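Local coordinates for pesticidal crystal protein CRY4AA (Bacillus thuringiensis, PDB 2C9K) that promotes colloid-osmotic lysis by binding to midgut epithelial cells of insects, acting as a mosquito-larvicidal, pore-forming toxin, at residues Thr465-His469 / Leu470-Ile474; Lys578-Pro581 / Asn582-Ile585; Ser130-Asp133 / Tyr134-Leu138. One frame throughout, in Å; residues are numbered along the deposited sequence.

Contact 1: Thr465-His469 / Leu470-Ile474; sequences TIYTH and LTTQI
Tyr467 and Thr472 meet in a local backbone reversal, where the loop following strand 450-457 bends back into strand 471-475; the two halves run about 157° apart. The central polar atom is Thr472 OG1, which accepts the N-H of Tyr467, N to OG1 2.9 Å, with an N-H...O angle of 155°. With chi1 at -61°, the hydroxyl stands anti to its carbonyl carbon, facing the loop at the edge of the Tyr467 ring, near the ring plane and 3.6 Å from CD1. CG2 of the same threonine lies 3.4 Å from Thr465 O. One water inside the bend lies within reach of Tyr467 O, Leu470 O and, at 2.6 Å, Thr472 OG1, though not all need be bonded at once. Tyr467 O is also reached by the hydroxyl of Tyr519.

At the tip of the reversal, Leu470 CD2 rests over one face of the His469 imidazole, offset toward the rim and 3.8 Å from the centroid. The same methyl meets Tyr467 CB. At the other end Ile466 CG1 and Ile474 CD1 touch at 4.0 Å, their side chains crossing nearly at right angles, and both pack on Phe607 and Cys510. In the backbone, Thr472 bonds with Phe607 of strand 600-609 and Ile466 with Gln511 at the end of strand 505-511, two strands of different sheets. The reversal leads into strand 471-475 at the start of the C-terminal beta-sandwich domain of this three-domain Cry toxin.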
ATOM      1  N   THR A 465      13.189  -1.307  12.462  1.00 21.40           N
ATOM      2  CA  THR A 465      13.446  -0.609  13.711  1.00 23.57           C
ATOM      3  C   THR A 465      12.248  -0.502  14.648  1.00 23.53           C
ATOM      4  O   THR A 465      11.087  -0.391  14.231  1.00 23.00           O
ATOM      5  CB  THR A 465      14.029   0.800  13.484  1.00 23.65           C
ATOM      6  OG1 THR A 465      12.978   1.708  13.145  1.00 26.42           O
ATOM      7  CG2 THR A 465      15.055   0.766  12.361  1.00 24.64           C
ATOM      8  N   ILE A 466      12.565  -0.562  15.934  1.00 22.62           N
ATOM      9  CA  ILE A 466      11.581  -0.461  16.988  1.00 19.97           C
ATOM     10  C   ILE A 466      11.890   0.860  17.663  1.00 20.10           C
ATOM     11  O   ILE A 466      12.995   1.059  18.165  1.00 21.37           O
ATOM     12  CB  ILE A 466      11.730  -1.644  17.972  1.00 18.33           C
ATOM     13  CG1 ILE A 466      11.395  -2.946  17.224  1.00 19.90           C
ATOM     14  CG2 ILE A 466      10.832  -1.446  19.185  1.00 14.84           C
ATOM     15  CD1 ILE A 466      11.546  -4.219  18.009  1.00 18.48           C
ATOM     16  N   TYR A 467      10.931   1.776  17.638  0.50 18.87           N
ATOM     17  CA  TYR A 467      11.133   3.073  18.248  0.50 18.68           C
ATOM     18  C   TYR A 467      10.752   3.048  19.718  0.50 19.77           C
ATOM     19  O   TYR A 467      10.077   2.134  20.184  0.50 18.97           O
ATOM     20  CB  TYR A 467      10.333   4.136  17.497  0.50 19.10           C
ATOM     21  CG  TYR A 467      10.702   4.228  16.030  1.00 19.50           C
ATOM     22  CD1 TYR A 467       9.971   3.540  15.061  1.00 18.39           C
ATOM     23  CD2 TYR A 467      11.808   4.977  15.618  1.00 19.52           C
ATOM     24  CE1 TYR A 467      10.333   3.595  13.722  1.00 21.16           C
ATOM     25  CE2 TYR A 467      12.185   5.037  14.285  1.00 20.77           C
ATOM     26  CZ  TYR A 467      11.446   4.347  13.337  1.00 22.91           C
ATOM     27  OH  TYR A 467      11.826   4.405  12.010  1.00 24.46           O
ATOM     28  N   THR A 468      11.189   4.068  20.445  1.00 22.65           N
ATOM     29  CA  THR A 468      10.940   4.164  21.880  1.00 23.07           C
ATOM     30  C   THR A 468       9.958   5.243  22.310  1.00 22.81           C
ATOM     31  O   THR A 468       9.524   5.251  23.455  1.00 24.23           O
ATOM     32  CB  THR A 468      12.248   4.452  22.629  1.00 23.42           C
ATOM     33  OG1 THR A 468      12.744   5.733  22.222  1.00 26.21           O
ATOM     34  CG2 THR A 468      13.290   3.397  22.318  1.00 23.03           C
ATOM     35  N   HIS A 469       9.622   6.156  21.402  1.00 23.69           N
ATOM     36  CA  HIS A 469       8.730   7.266  21.722  1.00 23.02           C
ATOM     37  C   HIS A 469       7.338   7.164  21.128  1.00 24.13           C
ATOM     38  O   HIS A 469       6.628   8.168  21.029  1.00 28.51           O
ATOM     39  CB  HIS A 469       9.361   8.585  21.275  1.00 21.01           C
ATOM     40  CG  HIS A 469       9.425   8.749  19.787  1.00 22.16           C
ATOM     41  ND1 HIS A 469      10.124   7.887  18.972  1.00 23.22           N
ATOM     42  CD2 HIS A 469       8.853   9.660  18.967  1.00 22.90           C
ATOM     43  CE1 HIS A 469       9.979   8.257  17.713  1.00 23.00           C
ATOM     44  NE2 HIS A 469       9.212   9.330  17.682  1.00 23.28           N
ATOM     45  N   LEU A 470       6.948   5.967  20.715  1.00 22.41           N
ATOM     46  CA  LEU A 470       5.625   5.762  20.151  1.00 21.28           C
ATOM     47  C   LEU A 470       5.433   4.287  19.801  1.00 22.34           C
ATOM     48  O   LEU A 470       6.371   3.500  19.862  1.00 22.97           O
ATOM     49  CB  LEU A 470       5.432   6.645  18.914  1.00 20.34           C
ATOM     50  CG  LEU A 470       5.906   6.155  17.543  1.00 22.81           C
ATOM     51  CD1 LEU A 470       5.613   7.227  16.515  1.00 21.98           C
ATOM     52  CD2 LEU A 470       7.384   5.825  17.569  1.00 24.61           C
ATOM     53  N   THR A 471       4.214   3.910  19.448  1.00 23.77           N
ATOM     54  CA  THR A 471       3.932   2.527  19.108  1.00 24.97           C
ATOM     55  C   THR A 471       4.487   2.190  17.741  1.00 26.78           C
ATOM     56  O   THR A 471       4.222   2.886  16.759  1.00 29.34           O
ATOM     57  CB  THR A 471       2.419   2.246  19.113  1.00 24.33           C
ATOM     58  OG1 THR A 471       1.925   2.335  20.456  1.00 26.14           O
ATOM     59  CG2 THR A 471       2.126   0.858  18.557  1.00 23.29           C
ATOM     60  N   THR A 472       5.271   1.122  17.686  1.00 26.96           N
ATOM     61  CA  THR A 472       5.852   0.677  16.434  1.00 26.20           C
ATOM     62  C   THR A 472       5.002  -0.462  15.913  1.00 26.38           C
ATOM     63  O   THR A 472       4.689  -1.405  16.637  1.00 26.50           O
ATOM     64  CB  THR A 472       7.289   0.193  16.627  1.00 25.86           C
ATOM     65  OG1 THR A 472       8.082   1.271  17.127  1.00 26.24           O
ATOM     66  CG2 THR A 472       7.877  -0.277  15.308  1.00 26.35           C
ATOM     67  N   GLN A 473       4.626  -0.357  14.649  1.00 27.04           N
ATOM     68  CA  GLN A 473       3.796  -1.358  14.001  1.00 27.02           C
ATOM     69  C   GLN A 473       4.664  -2.086  12.981  1.00 26.49           C
ATOM     70  O   GLN A 473       5.103  -1.481  12.006  1.00 28.20           O
ATOM     71  CB  GLN A 473       2.635  -0.649  13.302  1.00 27.72           C
ATOM     72  CG  GLN A 473       1.409  -1.493  13.026  1.00 29.69           C
ATOM     73  CD  GLN A 473       0.227  -0.642  12.598  1.00 29.98           C
ATOM     74  OE1 GLN A 473       0.236  -0.036  11.528  1.00 28.59           O
ATOM     75  NE2 GLN A 473      -0.794  -0.581  13.446  1.00 31.49           N
ATOM     76  N   ILE A 474       4.932  -3.370  13.217  1.00 24.71           N
ATOM     77  CA  ILE A 474       5.742  -4.167  12.297  1.00 22.27           C
ATOM     78  C   ILE A 474       4.934  -5.299  11.678  1.00 22.07           C
ATOM     79  O   ILE A 474       4.653  -6.309  12.340  1.00 20.98           O
ATOM     80  CB  ILE A 474       6.963  -4.805  12.995  1.00 23.09           C
ATOM     81  CG1 ILE A 474       7.902  -3.720  13.532  1.00 24.32           C
ATOM     82  CG2 ILE A 474       7.719  -5.679  11.999  1.00 21.81           C
ATOM     83  CD1 ILE A 474       9.170  -4.264  14.160  1.00 24.35           C
TER
HETATM   84  O   HOH W   1       7.512   1.272  19.637  1.00 41.68           O

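Contact 2: Lys578-Pro581 / Asn582-Ile585; sequences KFAP and NQNI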
ATOM      1  N   LYS A 578      12.829  -5.661  27.528  1.00 34.03           N
ATOM      2  CA  LYS A 578      13.671  -4.482  27.516  1.00 32.94           C
ATOM      3  C   LYS A 578      14.787  -4.711  26.508  1.00 31.03           C
ATOM      4  O   LYS A 578      15.445  -5.754  26.517  1.00 30.40           O
ATOM      5  CB  LYS A 578      14.252  -4.204  28.908  1.00 35.58           C
ATOM      6  CG  LYS A 578      15.086  -5.329  29.521  1.00 39.61           C
ATOM      7  CD  LYS A 578      14.224  -6.531  29.954  1.00 41.89           C
ATOM      8  CE  LYS A 578      14.147  -7.622  28.884  1.00 41.12           C
ATOM      9  NZ  LYS A 578      13.092  -8.627  29.192  1.00 38.92           N
ATOM     10  N   PHE A 579      14.981  -3.732  25.629  1.00 27.59           N
ATOM     11  CA  PHE A 579      16.006  -3.816  24.603  1.00 24.02           C
ATOM     12  C   PHE A 579      17.072  -2.743  24.820  1.00 22.05           C
ATOM     13  O   PHE A 579      16.768  -1.623  25.228  1.00 21.73           O
ATOM     14  CB  PHE A 579      15.368  -3.639  23.225  1.00 23.81           C
ATOM     15  CG  PHE A 579      14.273  -4.624  22.927  1.00 25.03           C
ATOM     16  CD1 PHE A 579      12.992  -4.184  22.610  1.00 24.85           C
ATOM     17  CD2 PHE A 579      14.527  -5.992  22.915  1.00 25.57           C
ATOM     18  CE1 PHE A 579      11.987  -5.090  22.281  1.00 23.52           C
ATOM     19  CE2 PHE A 579      13.524  -6.902  22.584  1.00 24.42           C
ATOM     20  CZ  PHE A 579      12.255  -6.448  22.267  1.00 22.71           C
ATOM     21  N   ALA A 580      18.325  -3.095  24.557  0.50 19.20           N
ATOM     22  CA  ALA A 580      19.419  -2.154  24.709  0.50 17.25           C
ATOM     23  C   ALA A 580      19.557  -1.418  23.386  0.50 17.35           C
ATOM     24  O   ALA A 580      18.968  -1.813  22.389  0.50 15.86           O
ATOM     25  CB  ALA A 580      20.707  -2.888  25.050  0.50 14.69           C
ATOM     26  N   PRO A 581      20.340  -0.332  23.363  1.00 19.05           N
ATOM     27  CA  PRO A 581      20.548   0.458  22.149  1.00 20.33           C
ATOM     28  C   PRO A 581      21.096  -0.338  20.981  1.00 20.88           C
ATOM     29  O   PRO A 581      22.075  -1.059  21.123  1.00 21.76           O
ATOM     30  CB  PRO A 581      21.523   1.535  22.608  1.00 20.27           C
ATOM     31  CG  PRO A 581      21.146   1.726  24.049  1.00 18.99           C
ATOM     32  CD  PRO A 581      21.009   0.302  24.512  1.00 19.13           C
ATOM     33  N   ASN A 582      20.451  -0.200  19.829  1.00 22.46           N
ATOM     34  CA  ASN A 582      20.877  -0.881  18.609  1.00 24.86           C
ATOM     35  C   ASN A 582      20.992  -2.392  18.737  1.00 25.31           C
ATOM     36  O   ASN A 582      21.755  -3.016  18.008  1.00 27.32           O
ATOM     37  CB  ASN A 582      22.224  -0.322  18.165  1.00 23.87           C
ATOM     38  CG  ASN A 582      22.398   1.110  18.573  1.00 25.57           C
ATOM     39  OD1 ASN A 582      21.571   1.956  18.251  1.00 27.29           O
ATOM     40  ND2 ASN A 582      23.467   1.393  19.301  1.00 26.30           N
ATOM     41  N   GLN A 583      20.234  -2.981  19.653  1.00 24.41           N
ATOM     42  CA  GLN A 583      20.281  -4.419  19.850  1.00 23.59           C
ATOM     43  C   GLN A 583      19.574  -5.172  18.735  1.00 23.21           C
ATOM     44  O   GLN A 583      18.429  -4.865  18.406  1.00 25.15           O
ATOM     45  CB  GLN A 583      19.655  -4.776  21.198  1.00 23.65           C
ATOM     46  CG  GLN A 583      19.311  -6.241  21.357  1.00 24.80           C
ATOM     47  CD  GLN A 583      18.828  -6.580  22.753  1.00 26.13           C
ATOM     48  OE1 GLN A 583      18.213  -5.757  23.430  1.00 27.98           O
ATOM     49  NE2 GLN A 583      19.088  -7.805  23.184  1.00 27.26           N
ATOM     50  N   ASN A 584      20.255  -6.149  18.144  1.00 22.61           N
ATOM     51  CA  ASN A 584      19.640  -6.948  17.088  1.00 22.87           C
ATOM     52  C   ASN A 584      18.713  -7.937  17.810  1.00 22.45           C
ATOM     53  O   ASN A 584      19.133  -8.653  18.717  1.00 21.12           O
ATOM     54  CB  ASN A 584      20.702  -7.691  16.278  1.00 24.70           C
ATOM     55  CG  ASN A 584      20.140  -8.315  15.011  1.00 27.94           C
ATOM     56  OD1 ASN A 584      19.735  -7.611  14.086  1.00 28.95           O
ATOM     57  ND2 ASN A 584      20.114  -9.644  14.965  1.00 29.49           N
ATOM     58  N   ILE A 585      17.450  -7.964  17.413  1.00 22.05           N
ATOM     59  CA  ILE A 585      16.474  -8.817  18.071  1.00 22.45           C
ATOM     60  C   ILE A 585      15.897  -9.899  17.184  1.00 22.03           C
ATOM     61  O   ILE A 585      15.584  -9.653  16.027  1.00 24.13           O
ATOM     62  CB  ILE A 585      15.308  -7.968  18.593  1.00 23.00           C
ATOM     63  CG1 ILE A 585      15.855  -6.794  19.419  1.00 23.28           C
ATOM     64  CG2 ILE A 585      14.366  -8.825  19.409  1.00 21.87           C
ATOM     65  CD1 ILE A 585      14.832  -5.716  19.695  1.00 20.81           C
TER
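Phe579 and Ala580 meet Gln583 and Ile585 around a type II beta turn, Ala580 to Gln583, in the C-terminal beta-sandwich; it carries the chain from strand 577-579 to strand 584-591, which belong to different sheets. Pro581 and Asn582 occupy the two central positions, the asparagine with the positive phi (56°) that the second of these requires. The turn is closed by Gln583 N donating to Ala580 O at 3.2 Å, from well above the carbonyl plane. That oxygen has a second partner in His512 ND1.

Gln583 also answers with its side chain. CG leaves anti to its backbone N and the chain stays extended beyond it, bringing OE1 back over the turn to accept Ala580 N at 2.9 Å, the N-H...O angle being 159°. Ala580 is thus bound to the same residue through both its amide and its carbonyl. Gln583 OE1 lies in the plane of the Phe579 ring, at its edge, 3.7 Å from Phe579 CD2, while amide and ring planes stand nearly perpendicular.

The remaining polar groups find partners elsewhere in the chain. Asn582 ND2 is held by Asn514 OD1 and Lys578 NZ by Val544 O, while the backbones of Asn582, Gln583 and Ile585 bond with Ser513, His512 and Cys510. Ile585 crosses Phe579 at about a right angle and sets its CD1 methyl over the centre of one ring face, 3.3 Å from the centroid.

Contact 3: Ser130-Asp133 / Tyr134-Leu138; sequences SDCD and YYNIL
The Tyr135 ring has Cys132 O at its edge, near the ring plane and 4.2 Å from CD2, and the Asn136 side-chain amide turns its ND2 to the same carbonyl oxygen, which lies 30° out of the amide plane. Both belong to helix 129-137, a short helix of the N-terminal helical domain of the toxin, and these are contacts one turn apart along it. Tyr134 N bonds to Ser130 O at 3.0 Å and Asn136 N to Cys132 O at 3.1 Å; the bond from Tyr135 N to Asp131 O is weak, at 3.5 Å.

Several side chains reach beyond the helix. Cys132 holds SG anti to its backbone N (chi1 177°), in a disulfide with Cys125 that staples this helix to the loop following helix 103-123. Two bonds go to the last turn of helix 103-123 itself: Tyr135 OH to Leu121 O and Asn136 ND2 to Val122 O. Asp133 OD1 forms a salt bridge with Lys203 of helix 183-208, while Tyr134 OH bonds to Lys60 O. Ile137 touches Ile58 of helix 46-58 and Thr200 and Leu207 of helix 183-208.

Near the disulfide, Asn136 ND2 stands 3.6 Å from Cys132 SG. Cys132 O is gripped twice by a single residue: Asn136 N and, at 3.1 Å, Asn136 ND2 arrive from opposite faces of its carbonyl plane.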
ATOM      1  N   SER A 130     -27.321  -1.350 -11.083  1.00 61.05           N
ATOM      2  CA  SER A 130     -25.917  -1.546 -11.430  1.00 61.36           C
ATOM      3  C   SER A 130     -25.259  -0.257 -11.908  1.00 61.30           C
ATOM      4  O   SER A 130     -24.072  -0.032 -11.680  1.00 61.58           O
ATOM      5  CB  SER A 130     -25.791  -2.609 -12.518  1.00 60.59           C
ATOM      6  OG  SER A 130     -26.443  -2.177 -13.698  1.00 59.91           O
ATOM      7  N   ASP A 131     -26.031   0.586 -12.582  1.00 61.41           N
ATOM      8  CA  ASP A 131     -25.497   1.845 -13.079  1.00 60.60           C
ATOM      9  C   ASP A 131     -25.170   2.742 -11.887  1.00 58.77           C
ATOM     10  O   ASP A 131     -24.466   3.745 -12.021  1.00 57.78           O
ATOM     11  CB  ASP A 131     -26.514   2.525 -13.990  1.00 63.08           C
ATOM     12  CG  ASP A 131     -25.858   3.293 -15.119  1.00 66.77           C
ATOM     13  OD1 ASP A 131     -25.077   4.235 -14.843  1.00 68.49           O
ATOM     14  OD2 ASP A 131     -26.124   2.945 -16.289  1.00 68.39           O
ATOM     15  N   CYS A 132     -25.689   2.370 -10.721  1.00 56.59           N
ATOM     16  CA  CYS A 132     -25.441   3.125  -9.501  1.00 54.74           C
ATOM     17  C   CYS A 132     -24.172   2.574  -8.865  1.00 53.52           C
ATOM     18  O   CYS A 132     -23.415   3.309  -8.228  1.00 54.34           O
ATOM     19  CB  CYS A 132     -26.617   2.993  -8.526  1.00 53.96           C
ATOM     20  SG  CYS A 132     -26.339   3.830  -6.930  1.00 53.61           S
ATOM     21  N   ASP A 133     -23.947   1.276  -9.041  1.00 51.12           N
ATOM     22  CA  ASP A 133     -22.758   0.632  -8.499  1.00 48.93           C
ATOM     23  C   ASP A 133     -21.535   1.165  -9.225  1.00 46.63           C
ATOM     24  O   ASP A 133     -20.485   1.369  -8.624  1.00 46.40           O
ATOM     25  CB  ASP A 133     -22.840  -0.884  -8.677  1.00 50.06           C
ATOM     26  CG  ASP A 133     -23.680  -1.549  -7.607  1.00 52.81           C
ATOM     27  OD1 ASP A 133     -23.217  -1.630  -6.448  1.00 53.41           O
ATOM     28  OD2 ASP A 133     -24.808  -1.984  -7.921  1.00 54.71           O
ATOM     29  N   TYR A 134     -21.683   1.393 -10.524  1.00 44.20           N
ATOM     30  CA  TYR A 134     -20.592   1.901 -11.341  1.00 41.01           C
ATOM     31  C   TYR A 134     -20.271   3.339 -10.966  1.00 39.34           C
ATOM     32  O   TYR A 134     -19.108   3.736 -10.965  1.00 39.11           O
ATOM     33  CB  TYR A 134     -20.954   1.814 -12.825  1.00 41.26           C
ATOM     34  CG  TYR A 134     -19.929   2.448 -13.737  1.00 41.68           C
ATOM     35  CD1 TYR A 134     -18.605   2.004 -13.749  1.00 42.06           C
ATOM     36  CD2 TYR A 134     -20.276   3.505 -14.575  1.00 39.01           C
ATOM     37  CE1 TYR A 134     -17.655   2.605 -14.573  1.00 39.24           C
ATOM     38  CE2 TYR A 134     -19.336   4.105 -15.397  1.00 37.87           C
ATOM     39  CZ  TYR A 134     -18.031   3.652 -15.392  1.00 37.92           C
ATOM     40  OH  TYR A 134     -17.103   4.247 -16.214  1.00 37.35           O
ATOM     41  N   TYR A 135     -21.305   4.115 -10.651  1.00 37.88           N
ATOM     42  CA  TYR A 135     -21.127   5.512 -10.263  1.00 36.22           C
ATOM     43  C   TYR A 135     -20.398   5.634  -8.924  1.00 35.31           C
ATOM     44  O   TYR A 135     -19.605   6.553  -8.724  1.00 34.12           O
ATOM     45  CB  TYR A 135     -22.484   6.231 -10.164  1.00 35.01           C
ATOM     46  CG  TYR A 135     -22.437   7.490  -9.312  1.00 34.52           C
ATOM     47  CD1 TYR A 135     -21.992   8.702  -9.834  1.00 33.35           C
ATOM     48  CD2 TYR A 135     -22.787   7.447  -7.960  1.00 34.33           C
ATOM     49  CE1 TYR A 135     -21.896   9.840  -9.026  1.00 32.70           C
ATOM     50  CE2 TYR A 135     -22.692   8.570  -7.151  1.00 32.79           C
ATOM     51  CZ  TYR A 135     -22.248   9.762  -7.686  1.00 33.06           C
ATOM     52  OH  TYR A 135     -22.164  10.869  -6.872  1.00 31.31           O
ATOM     53  N   ASN A 136     -20.672   4.714  -8.005  1.00 35.26           N
ATOM     54  CA  ASN A 136     -20.033   4.772  -6.702  1.00 35.94           C
ATOM     55  C   ASN A 136     -18.613   4.252  -6.674  1.00 34.97           C
ATOM     56  O   ASN A 136     -17.822   4.679  -5.842  1.00 35.97           O
ATOM     57  CB  ASN A 136     -20.881   4.054  -5.662  1.00 37.97           C
ATOM     58  CG  ASN A 136     -21.963   4.946  -5.102  1.00 40.45           C
ATOM     59  OD1 ASN A 136     -21.679   5.931  -4.413  1.00 40.03           O
ATOM     60  ND2 ASN A 136     -23.214   4.621  -5.404  1.00 41.94           N
ATOM     61  N   ILE A 137     -18.274   3.334  -7.567  1.00 33.46           N
ATOM     62  CA  ILE A 137     -16.905   2.857  -7.590  1.00 33.30           C
ATOM     63  C   ILE A 137     -16.106   3.933  -8.323  1.00 34.15           C
ATOM     64  O   ILE A 137     -14.900   4.083  -8.125  1.00 35.48           O
ATOM     65  CB  ILE A 137     -16.748   1.534  -8.359  1.00 31.80           C
ATOM     66  CG1 ILE A 137     -16.818   1.790  -9.851  1.00 31.48           C
ATOM     67  CG2 ILE A 137     -17.815   0.555  -7.952  1.00 29.43           C
ATOM     68  CD1 ILE A 137     -16.102   0.752 -10.630  1.00 36.22           C
ATOM     69  N   LEU A 138     -16.805   4.679  -9.170  1.00 33.72           N
ATOM     70  CA  LEU A 138     -16.208   5.742  -9.965  1.00 32.79           C
ATOM     71  C   LEU A 138     -15.973   6.979  -9.098  1.00 33.49           C
ATOM     72  O   LEU A 138     -15.220   7.874  -9.465  1.00 35.58           O
ATOM     73  CB  LEU A 138     -17.139   6.083 -11.138  1.00 30.94           C
ATOM     74  CG  LEU A 138     -16.484   6.509 -12.454  1.00 31.92           C
ATOM     75  CD1 LEU A 138     -15.559   5.394 -12.925  1.00 31.22           C
ATOM     76  CD2 LEU A 138     -17.542   6.809 -13.509  1.00 29.76           C
TER

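Overall arrangement
From the N terminus, contact 3 comes first, within one helix of the N-terminal helical domain, where it supplies half of the disulfide joining this helix to the loop after helix 103-123. The chain then passes through the four-stranded antiparallel sheets of the middle region before contact 1 reverses it into strand 471-475. Contact 2 closes the turn between strands 577-579 and 584-591, passing the chain between two sheets of the C-terminal beta-sandwich. The three follow in series, none nested or crossed. Contacts 1 and 2 meet, Ile466 CD1 packing on Ile585 CD1 at 4.0 Å, and His512 touches both. Contact 3 lies across the molecule, its centre about 40 Å from that of contact 1 and 51 Å from contact 2's.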